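Local coordinates for protein C-1-tetrahydrofolate synthase, cytoplasmic, putative (Trypanosoma brucei, PDB 4CJX) that probably catalyses the NADP-dependent dehydrogenation of methylenetetrahydrofolate and the hydrolysis of the resulting methenyltetrahydrofolate, linking two steps of one-carbon metabolism, at residues S60-G65 with E103-R108; I118-P123 with S135-E140; D144-V149 with R192-G197. All blocks are in the same frame, centred on the assembly; numbering follows the deposited sequence.

Contact 1: S60-G65 with E103-R108; sequences STIICG and EREVIR
Ile62 reaches from the strand 58-64 to the helix 99-110 through the last carbon of its longer branch, and CD1 of Ile62 settles 4.0 Å from CG2 of Val106. The two side chains cross at about a right angle, methyl against methyl, in a purely apolar meeting. At roughly a right angle to that approach, the aliphatic part of Glu105 comes in, its CG 4.4 Å from CD1 of Ile62. The extended shape of the isoleucine explains its reach: CG1 stands opposite the carbonyl carbon (chi1 -61°) and CD1 continues the chain outward (chi2 172°). Glu105 touches with its methylene carbon because its chain bends at chi2 (57°), which carries the carboxylate off to the side of the isoleucine tip. Strand 58-64 is the middle member of a three-stranded parallel sheet in the catalytic domain, flanked by strands 87-93 and 117-120, and helix 99-110 lies on one face of it in the connection from 87-93 to 117-120, a beta-alpha-beta crossover. Alternation along the strand sends Ile63 to the opposite face, where it packs on Ser70, Gln71 and Val74 of helix 68-83. Around the isoleucine, Val91, Leu93 and Leu109 complete the hydrophobic layer between sheet and helix, and Glu105 also leans on Val91. The strand itself is held by backbone hydrogen bonds from Ile62 to Val119 on one neighbour and from Thr61 to Phe89 and Val91 on the other, while Ser60 OG is hydrogen-bonded to Phe89 O.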
loop_
_atom_site.group_PDB
_atom_site.type_symbol
_atom_site.label_atom_id
_atom_site.label_comp_id
_atom_site.label_asym_id
_atom_site.label_seq_id
_atom_site.Cartn_x
_atom_site.Cartn_y
_atom_site.Cartn_z
ATOM N N SER B 60 16.498 -18.272 9.552
ATOM C CA SER B 60 16.166 -19.387 8.713
ATOM C C SER B 60 15.955 -18.955 7.268
ATOM O O SER B 60 15.171 -18.056 7.022
ATOM C CB SER B 60 14.899 -20.064 9.213
ATOM O OG SER B 60 14.648 -21.179 8.374
ATOM N N THR B 61 16.620 -19.622 6.321
ATOM C CA THR B 61 16.318 -19.452 4.888
ATOM C C THR B 61 15.900 -20.764 4.212
ATOM O O THR B 61 16.604 -21.767 4.297
ATOM C CB THR B 61 17.532 -18.910 4.124
ATOM O OG1 THR B 61 18.638 -19.777 4.356
ATOM C CG2 THR B 61 17.885 -17.495 4.576
ATOM N N ILE B 62 14.762 -20.722 3.532
ATOM C CA ILE B 62 14.215 -21.834 2.791
ATOM C C ILE B 62 14.325 -21.525 1.308
ATOM O O ILE B 62 13.843 -20.507 0.846
ATOM C CB ILE B 62 12.729 -22.041 3.130
ATOM C CG1 ILE B 62 12.545 -22.354 4.627
ATOM C CG2 ILE B 62 12.136 -23.145 2.268
ATOM C CD1 ILE B 62 11.094 -22.375 5.074
ATOM N N ILE B 63 14.973 -22.411 0.568
ATOM C CA ILE B 63 15.019 -22.318 -0.875
ATOM C C ILE B 63 14.369 -23.557 -1.481
ATOM O O ILE B 63 14.631 -24.683 -1.054
ATOM C CB ILE B 63 16.464 -22.100 -1.377
ATOM C CG1 ILE B 63 16.495 -21.965 -2.907
ATOM C CG2 ILE B 63 17.384 -23.234 -0.951
ATOM C CD1 ILE B 63 17.845 -21.530 -3.448
ATOM N N CYS B 64 13.477 -23.332 -2.441
ATOM C CA CYS B 64 12.854 -24.399 -3.204
ATOM C C CYS B 64 13.447 -24.377 -4.617
ATOM O O CYS B 64 13.506 -23.323 -5.251
ATOM C CB CYS B 64 11.339 -24.197 -3.288
ATOM S SG CYS B 64 10.452 -24.215 -1.713
ATOM N N GLY B 65 13.887 -25.538 -5.096
ATOM C CA GLY B 65 14.420 -25.678 -6.441
ATOM C C GLY B 65 15.858 -25.220 -6.528
ATOM O O GLY B 65 16.528 -25.028 -5.514
ATOM N N GLU B 103 4.681 -25.951 3.958
ATOM C CA GLU B 103 4.024 -25.373 5.119
ATOM C C GLU B 103 4.478 -26.022 6.434
ATOM O O GLU B 103 4.664 -25.330 7.435
ATOM C CB GLU B 103 2.513 -25.453 4.934
ATOM C CG GLU B 103 2.033 -24.583 3.771
ATOM C CD GLU B 103 0.532 -24.616 3.530
ATOM O OE1 GLU B 103 -0.132 -25.570 3.948
ATOM O OE2 GLU B 103 0.008 -23.670 2.904
ATOM N N ARG B 104 4.693 -27.337 6.420
ATOM C CA ARG B 104 5.161 -28.052 7.612
ATOM C C ARG B 104 6.547 -27.579 8.045
ATOM O O ARG B 104 6.845 -27.455 9.234
ATOM N N GLU B 105 7.398 -27.312 7.062
ATOM C CA GLU B 105 8.724 -26.789 7.322
ATOM C C GLU B 105 8.674 -25.347 7.917
ATOM O O GLU B 105 9.402 -25.007 8.864
ATOM C CB GLU B 105 9.520 -26.838 6.022
ATOM C CG GLU B 105 11.000 -26.604 6.197
ATOM C CD GLU B 105 11.621 -27.590 7.160
ATOM O OE1 GLU B 105 11.439 -28.818 6.970
ATOM O OE2 GLU B 105 12.298 -27.137 8.112
ATOM N N VAL B 106 7.800 -24.505 7.375
ATOM C CA VAL B 106 7.572 -23.164 7.954
ATOM C C VAL B 106 7.111 -23.276 9.421
ATOM O O VAL B 106 7.636 -22.596 10.294
ATOM C CB VAL B 106 6.580 -22.334 7.098
ATOM C CG1 VAL B 106 6.154 -21.062 7.814
ATOM C CG2 VAL B 106 7.214 -21.981 5.757
ATOM N N ILE B 107 6.165 -24.169 9.687
ATOM C CA ILE B 107 5.612 -24.349 11.036
ATOM C C ILE B 107 6.657 -24.851 12.036
ATOM O O ILE B 107 6.736 -24.350 13.164
ATOM C CB ILE B 107 4.379 -25.277 10.995
ATOM C CG1 ILE B 107 3.227 -24.528 10.313
ATOM C CG2 ILE B 107 3.981 -25.763 12.403
ATOM C CD1 ILE B 107 2.158 -25.445 9.773
ATOM N N ARG B 108 7.465 -25.817 11.606
ATOM C CA ARG B 108 8.593 -26.287 12.395
ATOM C C ARG B 108 9.469 -25.115 12.847
ATOM O O ARG B 108 9.808 -24.988 14.036
ATOM C CB ARG B 108 9.420 -27.296 11.593
#

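Contact 2: I118-P123 with S135-E140; sequences IVVQLP and SKIKPE. With 9L9 ((2S)-2-[[4-[[2,4-bis(azanyl)-6-oxidanylidene-1H-pyrimidin-5-yl]carbamoylamino]phenyl]carbonylamino]pentanedioic acid), chain G.
Ile137 faces the strand 117-120 with both of its branches and divides them between two residues of that strand. Its CD1 approaches CG2 of Val120 at 4.1 Å, and its CG2 lies 4.3 Å from CB of Ile118. The fork follows from chi1 of -58°, which sets CG1 opposite the carbonyl carbon of Ile137 and CG2 opposite its nitrogen; with chi2 at 177° the longer arm stays extended until it meets the valine. Val120 answers with the methyl that stands beside its own backbone nitrogen. Ile118 and Val120 point to the same face of the parallel sheet, and Val119 between them turns to the other, toward Asp144. Asn110 clasps the loop around Ile137 by hydrogen bonds to Lys136 O and Lys138 N, and Val106 packs on the isoleucine from helix 99-110.

Past Val120 the chain becomes part of the pocket for the bound inhibitor 9L9. Val120 O accepts from N2A of 9L9 at 2.7 Å, Leu122 N donates to N1 of 9L9 at 3.2 Å in a nearly straight bond (171°), and Leu122 O takes N7 of 9L9 at 2.8 Å. Gln121, bent at chi2, lays its amide nearly flat over one face of the pyrimidine, NE2 3.3 Å from N7 of 9L9, while Lys77 holds OE1. Backbone groups thus read an amine, a ring nitrogen and a second amine along one side of the pyrimidine, a pattern consistent with recognition of a diaminopyrimidine edge, whereas the packing of Ile137 is apolar.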
loop_
_atom_site.group_PDB
_atom_site.type_symbol
_atom_site.label_atom_id
_atom_site.label_comp_id
_atom_site.label_asym_id
_atom_site.label_seq_id
_atom_site.Cartn_x
_atom_site.Cartn_y
_atom_site.Cartn_z
ATOM N N ILE B 118 12.356 -16.030 9.607
ATOM C CA ILE B 118 12.140 -16.991 8.532
ATOM C C ILE B 118 12.040 -16.300 7.176
ATOM O O ILE B 118 11.182 -15.443 6.956
ATOM C CB ILE B 118 10.842 -17.790 8.760
ATOM C CG1 ILE B 118 10.939 -18.597 10.055
ATOM C CG2 ILE B 118 10.550 -18.700 7.574
ATOM C CD1 ILE B 118 9.602 -19.112 10.558
ATOM N N VAL B 119 12.915 -16.703 6.264
ATOM C CA VAL B 119 12.964 -16.168 4.918
ATOM C C VAL B 119 12.597 -17.284 3.935
ATOM O O VAL B 119 13.261 -18.334 3.876
ATOM C CB VAL B 119 14.372 -15.616 4.601
ATOM C CG1 VAL B 119 14.551 -15.344 3.099
ATOM C CG2 VAL B 119 14.668 -14.349 5.387
ATOM N N VAL B 120 11.544 -17.063 3.158
ATOM C CA VAL B 120 11.158 -18.013 2.116
ATOM C C VAL B 120 11.588 -17.374 0.792
ATOM O O VAL B 120 10.947 -16.449 0.317
ATOM C CB VAL B 120 9.634 -18.325 2.135
ATOM C CG1 VAL B 120 9.228 -19.199 0.949
ATOM C CG2 VAL B 120 9.221 -18.967 3.461
ATOM N N GLN B 121 12.688 -17.856 0.221
ATOM C CA GLN B 121 13.256 -17.244 -0.983
ATOM C C GLN B 121 12.297 -17.345 -2.183
ATOM O O GLN B 121 11.800 -18.403 -2.516
ATOM C CB GLN B 121 14.634 -17.846 -1.296
ATOM C CG GLN B 121 15.444 -17.102 -2.356
ATOM C CD GLN B 121 15.983 -15.748 -1.922
ATOM O OE1 GLN B 121 16.183 -15.477 -0.733
ATOM N NE2 GLN B 121 16.254 -14.899 -2.898
ATOM N N LEU B 122 11.999 -16.193 -2.772
ATOM C CA LEU B 122 11.139 -16.110 -3.937
ATOM C C LEU B 122 12.023 -15.953 -5.180
ATOM O O LEU B 122 13.125 -15.387 -5.096
ATOM C CB LEU B 122 10.192 -14.897 -3.805
ATOM C CG LEU B 122 9.419 -14.686 -2.497
ATOM C CD1 LEU B 122 8.593 -13.403 -2.542
ATOM C CD2 LEU B 122 8.531 -15.881 -2.220
ATOM N N PRO B 123 11.527 -16.367 -6.352
ATOM C CA PRO B 123 10.178 -16.891 -6.575
ATOM C C PRO B 123 10.045 -18.336 -6.101
ATOM O O PRO B 123 11.023 -19.083 -6.107
ATOM C CB PRO B 123 10.008 -16.795 -8.102
ATOM C CG PRO B 123 11.407 -16.833 -8.643
ATOM C CD PRO B 123 12.248 -16.121 -7.623
ATOM N N SER B 135 1.535 -17.230 4.410
ATOM C CA SER B 135 0.638 -16.927 5.533
ATOM C C SER B 135 0.864 -17.813 6.767
ATOM O O SER B 135 0.320 -17.537 7.829
ATOM C CB SER B 135 -0.821 -17.043 5.088
ATOM O OG SER B 135 -1.264 -18.400 5.052
ATOM N N LYS B 136 1.660 -18.872 6.637
ATOM C CA LYS B 136 1.931 -19.770 7.768
ATOM C C LYS B 136 3.045 -19.234 8.636
ATOM O O LYS B 136 3.215 -19.684 9.780
ATOM C CB LYS B 136 2.317 -21.158 7.265
ATOM C CG LYS B 136 1.223 -21.872 6.478
ATOM C CD LYS B 136 0.032 -22.258 7.353
ATOM N N ILE B 137 3.819 -18.295 8.095
ATOM C CA ILE B 137 4.929 -17.700 8.833
ATOM C C ILE B 137 4.366 -16.921 10.004
ATOM O O ILE B 137 3.442 -16.146 9.848
ATOM C CB ILE B 137 5.770 -16.710 7.989
ATOM C CG1 ILE B 137 6.335 -17.377 6.738
ATOM C CG2 ILE B 137 6.874 -16.099 8.854
ATOM C CD1 ILE B 137 7.104 -16.442 5.820
ATOM N N LYS B 138 4.918 -17.144 11.187
ATOM C CA LYS B 138 4.533 -16.383 12.367
ATOM C C LYS B 138 4.933 -14.891 12.205
ATOM O O LYS B 138 6.078 -14.585 11.822
ATOM C CB LYS B 138 5.199 -17.012 13.581
ATOM C CG LYS B 138 4.890 -16.358 14.902
ATOM C CD LYS B 138 5.322 -17.240 16.051
ATOM C CE LYS B 138 5.036 -16.540 17.363
ATOM N NZ LYS B 138 5.141 -17.499 18.483
ATOM N N PRO B 139 3.993 -13.956 12.492
ATOM C CA PRO B 139 4.209 -12.560 12.158
ATOM C C PRO B 139 5.480 -11.962 12.766
ATOM O O PRO B 139 6.154 -11.150 12.120
ATOM C CB PRO B 139 2.962 -11.872 12.695
ATOM C CG PRO B 139 1.916 -12.929 12.644
ATOM C CD PRO B 139 2.655 -14.165 13.083
ATOM N N GLU B 140 5.827 -12.414 13.959
ATOM C CA GLU B 140 7.014 -11.955 14.679
ATOM C C GLU B 140 8.326 -12.438 14.049
ATOM O O GLU B 140 9.385 -11.861 14.333
ATOM C CB GLU B 140 6.971 -12.456 16.143
ATOM C CG GLU B 140 5.804 -11.914 16.963
ATOM C CD GLU B 140 4.488 -12.694 16.815
ATOM O OE1 GLU B 140 4.473 -13.773 16.163
ATOM O OE2 GLU B 140 3.462 -12.200 17.359
HETATM N N2A 9L9 G . 12.025 -13.934 0.345
HETATM N N1 9L9 G . 13.008 -13.314 -1.777
HETATM C C2 9L9 G . 12.892 -13.057 -0.453
HETATM N N3 9L9 G . 13.544 -11.993 0.167
HETATM C C4 9L9 G . 14.328 -11.248 -0.724
HETATM O O4A 9L9 G . 14.887 -10.315 -0.169
HETATM N N5A 9L9 G . 15.383 -10.806 -2.876
HETATM C C5 9L9 G . 14.458 -11.483 -2.100
HETATM C C6 9L9 G . 13.784 -12.560 -2.584
HETATM N N7 9L9 G . 13.860 -12.887 -4.008
HETATM O O8A 9L9 G . 17.238 -11.557 -1.780
HETATM N N9 9L9 G . 17.463 -10.230 -3.584
HETATM C C1B 9L9 G . 18.824 -10.109 -3.613
HETATM C C2B 9L9 G . 19.395 -9.531 -4.764
HETATM C C3B 9L9 G . 20.775 -9.378 -4.905
HETATM C C4B 9L9 G . 21.647 -9.801 -3.898
HETATM C C5B 9L9 G . 21.075 -10.333 -2.722
HETATM C C6B 9L9 G . 19.691 -10.497 -2.583
HETATM C C7B 9L9 G . 23.140 -9.564 -4.033
HETATM O O7B 9L9 G . 23.765 -9.405 -3.012
HETATM C CAW 9L9 G . 16.719 -10.936 -2.693
HETATM N N 9L9 G . 23.751 -9.439 -5.231
HETATM C CA 9L9 G . 25.156 -9.101 -5.428
HETATM C C 9L9 G . 25.230 -7.655 -5.860
HETATM O OXT 9L9 G . 24.217 -7.176 -6.389
HETATM C CB 9L9 G . 25.844 -9.870 -6.530
HETATM C CG 9L9 G . 25.220 -11.236 -6.741
HETATM C CD 9L9 G . 26.167 -12.073 -7.542
HETATM O OE1 9L9 G . 27.302 -12.241 -7.098
HETATM O OE2 9L9 G . 25.778 -12.559 -8.614
HETATM O O 9L9 G . 26.278 -6.981 -5.711
#

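Contact 3: D144-V149 with R192-G197; sequences DCLLPV and RGDIAG. With 9L9 ((2S)-2-[[4-[[2,4-bis(azanyl)-6-oxidanylidene-1H-pyrimidin-5-yl]carbamoylamino]phenyl]carbonylamino]pentanedioic acid), chain G.
Leu146 and Ile195 meet where the loop leading into helix 148-151 faces the loop between strand 186-190 and helix 197-206 of the NADP-binding domain, whose parallel sheet is Rossmann-like. The tight part is small: CD2 of Leu146 lies 3.6 Å from CG2 of Ile195, the two side chains passing at a slant. The same CG2 of Ile195 comes to 3.7 Å from Asp144 O, so one methyl fills the angle between a leucine branch and a backbone carbonyl. Ile195 sits in a type I turn, Gly193 to Ala196, closed by a hydrogen bond from Ala196 N to Gly193 O. Its chi1 of 45° wedges CG1 between the backbone N and carbonyl carbon and sends CD1 out over a face of the pyrimidine of 9L9.

The looser side is carried by Asp194. Its carboxylate carbon CG stands 3.9 Å from CD2 of Leu146, a plain contact of an apolar methyl with a charged group whose strongest partner is Lys130, through a salt bridge to OD2. Asp194 and Leu146 are both partly exposed, and His155 of the second subunit packs on Asp194. Nearby, Arg192 NH1 is hydrogen-bonded to Asn206 of that subunit. Arg192, Ile195 and Ala196 contact NADP in a structure of this protein; here no cofactor is bound at Arg192 and Ala196.

Asp144 holds the inhibitor with both carboxylate oxygens: OD2 receives N2A of 9L9 at 2.9 Å (169°) and OD1 receives N3 of 9L9 at 2.8 Å (161°), while CD1 of Ile195 lies 3.5 Å from C4 of 9L9, on the ring face opposite the Gln121 amide.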
loop_
_atom_site.group_PDB
_atom_site.type_symbol
_atom_site.label_atom_id
_atom_site.label_comp_id
_atom_site.label_asym_id
_atom_site.label_seq_id
_atom_site.Cartn_x
_atom_site.Cartn_y
_atom_site.Cartn_z
ATOM N N ASP B 144 11.041 -10.819 5.969
ATOM C CA ASP B 144 10.824 -10.137 4.700
ATOM C C ASP B 144 9.675 -9.153 4.707
ATOM O O ASP B 144 9.505 -8.431 3.735
ATOM C CB ASP B 144 10.552 -11.125 3.584
ATOM C CG ASP B 144 11.799 -11.838 3.118
ATOM O OD1 ASP B 144 12.789 -11.154 2.732
ATOM O OD2 ASP B 144 11.759 -13.084 3.113
ATOM N N CYS B 145 8.875 -9.126 5.771
ATOM C CA CYS B 145 7.704 -8.238 5.832
ATOM C C CYS B 145 6.782 -8.538 4.644
ATOM O O CYS B 145 6.367 -7.657 3.897
ATOM C CB CYS B 145 8.127 -6.759 5.873
ATOM S SG CYS B 145 6.761 -5.631 6.225
ATOM N N LEU B 146 6.492 -9.813 4.454
ATOM C CA LEU B 146 5.631 -10.249 3.361
ATOM C C LEU B 146 4.158 -10.394 3.807
ATOM O O LEU B 146 3.257 -10.392 2.964
ATOM C CB LEU B 146 6.147 -11.575 2.781
ATOM C CG LEU B 146 7.205 -11.415 1.689
ATOM C CD1 LEU B 146 7.910 -12.738 1.466
ATOM C CD2 LEU B 146 6.611 -10.890 0.376
ATOM N N LEU B 147 3.926 -10.508 5.120
ATOM C CA LEU B 147 2.596 -10.758 5.633
ATOM C C LEU B 147 1.781 -9.461 5.591
ATOM O O LEU B 147 2.301 -8.401 5.924
ATOM C CB LEU B 147 2.660 -11.267 7.075
ATOM C CG LEU B 147 3.106 -12.710 7.337
ATOM C CD1 LEU B 147 2.944 -13.051 8.809
ATOM C CD2 LEU B 147 2.288 -13.678 6.510
ATOM N N PRO B 148 0.490 -9.554 5.206
ATOM C CA PRO B 148 -0.391 -8.402 5.263
ATOM C C PRO B 148 -0.323 -7.655 6.595
ATOM O O PRO B 148 -0.206 -6.443 6.594
ATOM C CB PRO B 148 -1.764 -9.015 5.028
ATOM C CG PRO B 148 -1.479 -10.144 4.106
ATOM C CD PRO B 148 -0.183 -10.717 4.595
ATOM N N VAL B 149 -0.377 -8.359 7.724
ATOM C CA VAL B 149 -0.321 -7.668 9.013
ATOM C C VAL B 149 0.945 -6.807 9.136
ATOM O O VAL B 149 0.916 -5.757 9.757
ATOM C CB VAL B 149 -0.496 -8.631 10.213
ATOM C CG1 VAL B 149 0.736 -9.500 10.405
ATOM C CG2 VAL B 149 -0.823 -7.862 11.490
ATOM N N ARG B 192 6.392 -2.679 -9.180
ATOM C CA ARG B 192 5.539 -2.689 -8.008
ATOM C C ARG B 192 5.596 -4.057 -7.318
ATOM O O ARG B 192 4.581 -4.558 -6.854
ATOM C CB ARG B 192 4.110 -2.326 -8.428
ATOM C CG ARG B 192 3.207 -1.886 -7.301
ATOM C CD ARG B 192 2.077 -1.025 -7.828
ATOM N NE ARG B 192 1.076 -0.795 -6.815
ATOM C CZ ARG B 192 -0.002 -1.549 -6.593
ATOM N NH1 ARG B 192 -0.258 -2.629 -7.308
ATOM N NH2 ARG B 192 -0.844 -1.200 -5.619
ATOM N N GLY B 193 6.799 -4.610 -7.192
ATOM C CA GLY B 193 6.998 -5.892 -6.520
ATOM C C GLY B 193 6.769 -5.844 -5.005
ATOM O O GLY B 193 7.136 -4.873 -4.340
ATOM N N ASP B 194 6.174 -6.913 -4.469
ATOM C CA ASP B 194 5.760 -6.933 -3.059
ATOM C C ASP B 194 6.854 -6.589 -2.034
ATOM O O ASP B 194 6.552 -5.988 -1.017
ATOM C CB ASP B 194 4.994 -8.235 -2.666
ATOM C CG ASP B 194 5.649 -9.521 -3.142
ATOM O OD1 ASP B 194 6.880 -9.557 -3.460
ATOM O OD2 ASP B 194 4.904 -10.550 -3.188
ATOM N N ILE B 195 8.103 -6.936 -2.309
ATOM C CA ILE B 195 9.220 -6.585 -1.406
ATOM C C ILE B 195 10.144 -5.469 -1.916
ATOM O O ILE B 195 11.111 -5.104 -1.226
ATOM C CB ILE B 195 10.098 -7.801 -1.020
ATOM C CG1 ILE B 195 10.436 -8.678 -2.227
ATOM C CG2 ILE B 195 9.398 -8.634 0.029
ATOM C CD1 ILE B 195 11.264 -9.893 -1.853
ATOM N N ALA B 196 9.850 -4.935 -3.096
ATOM C CA ALA B 196 10.658 -3.872 -3.672
ATOM C C ALA B 196 9.802 -2.660 -4.044
ATOM O O ALA B 196 9.605 -1.788 -3.212
ATOM C CB ALA B 196 11.427 -4.381 -4.871
ATOM N N GLY B 197 9.288 -2.621 -5.274
ATOM C CA GLY B 197 8.584 -1.434 -5.786
ATOM C C GLY B 197 7.421 -0.980 -4.901
ATOM O O GLY B 197 7.308 0.198 -4.545
HETATM N N2A 9L9 G . 12.025 -13.934 0.345
HETATM N N1 9L9 G . 13.008 -13.314 -1.777
HETATM C C2 9L9 G . 12.892 -13.057 -0.453
HETATM N N3 9L9 G . 13.544 -11.993 0.167
HETATM C C4 9L9 G . 14.328 -11.248 -0.724
HETATM O O4A 9L9 G . 14.887 -10.315 -0.169
HETATM N N5A 9L9 G . 15.383 -10.806 -2.876
HETATM C C5 9L9 G . 14.458 -11.483 -2.100
HETATM C C6 9L9 G . 13.784 -12.560 -2.584
HETATM N N7 9L9 G . 13.860 -12.887 -4.008
HETATM O O8A 9L9 G . 17.238 -11.557 -1.780
HETATM N N9 9L9 G . 17.463 -10.230 -3.584
HETATM C C1B 9L9 G . 18.824 -10.109 -3.613
HETATM C C2B 9L9 G . 19.395 -9.531 -4.764
HETATM C C3B 9L9 G . 20.775 -9.378 -4.905
HETATM C C4B 9L9 G . 21.647 -9.801 -3.898
HETATM C C5B 9L9 G . 21.075 -10.333 -2.722
HETATM C C6B 9L9 G . 19.691 -10.497 -2.583
HETATM C C7B 9L9 G . 23.140 -9.564 -4.033
HETATM O O7B 9L9 G . 23.765 -9.405 -3.012
HETATM C CAW 9L9 G . 16.719 -10.936 -2.693
HETATM N N 9L9 G . 23.751 -9.439 -5.231
HETATM C CA 9L9 G . 25.156 -9.101 -5.428
HETATM C C 9L9 G . 25.230 -7.655 -5.860
HETATM O OXT 9L9 G . 24.217 -7.176 -6.389
HETATM C CB 9L9 G . 25.844 -9.870 -6.530
HETATM C CG 9L9 G . 25.220 -11.236 -6.741
HETATM C CD 9L9 G . 26.167 -12.073 -7.542
HETATM O OE1 9L9 G . 27.302 -12.241 -7.098
HETATM O OE2 9L9 G . 25.778 -12.559 -8.614
HETATM O O 9L9 G . 26.278 -6.981 -5.711
#

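How the contacts relate
From the N terminus, contact 1 closes first, joining strand 58-64 to helix 99-110 across an intervening helix and strand. Contact 2 follows, a short loop from strand 117-120 through helix 130-134 and back, and contact 3 closes last over 42 residues that include helix 166-178 and strand 186-190. The three lie in series, with none nested or crossed. Contacts 1 and 2 share the catalytic sheet, since strands 58-64 and 117-120 are neighbours, and Val106 packs against the backbone at 136-137. Leu147 lies on Ile137 and Pro139, joining contact 2 to contact 3, and both these contacts touch 9L9, so the inhibitor lies between the end of strand 117-120 and the 192-197 loop.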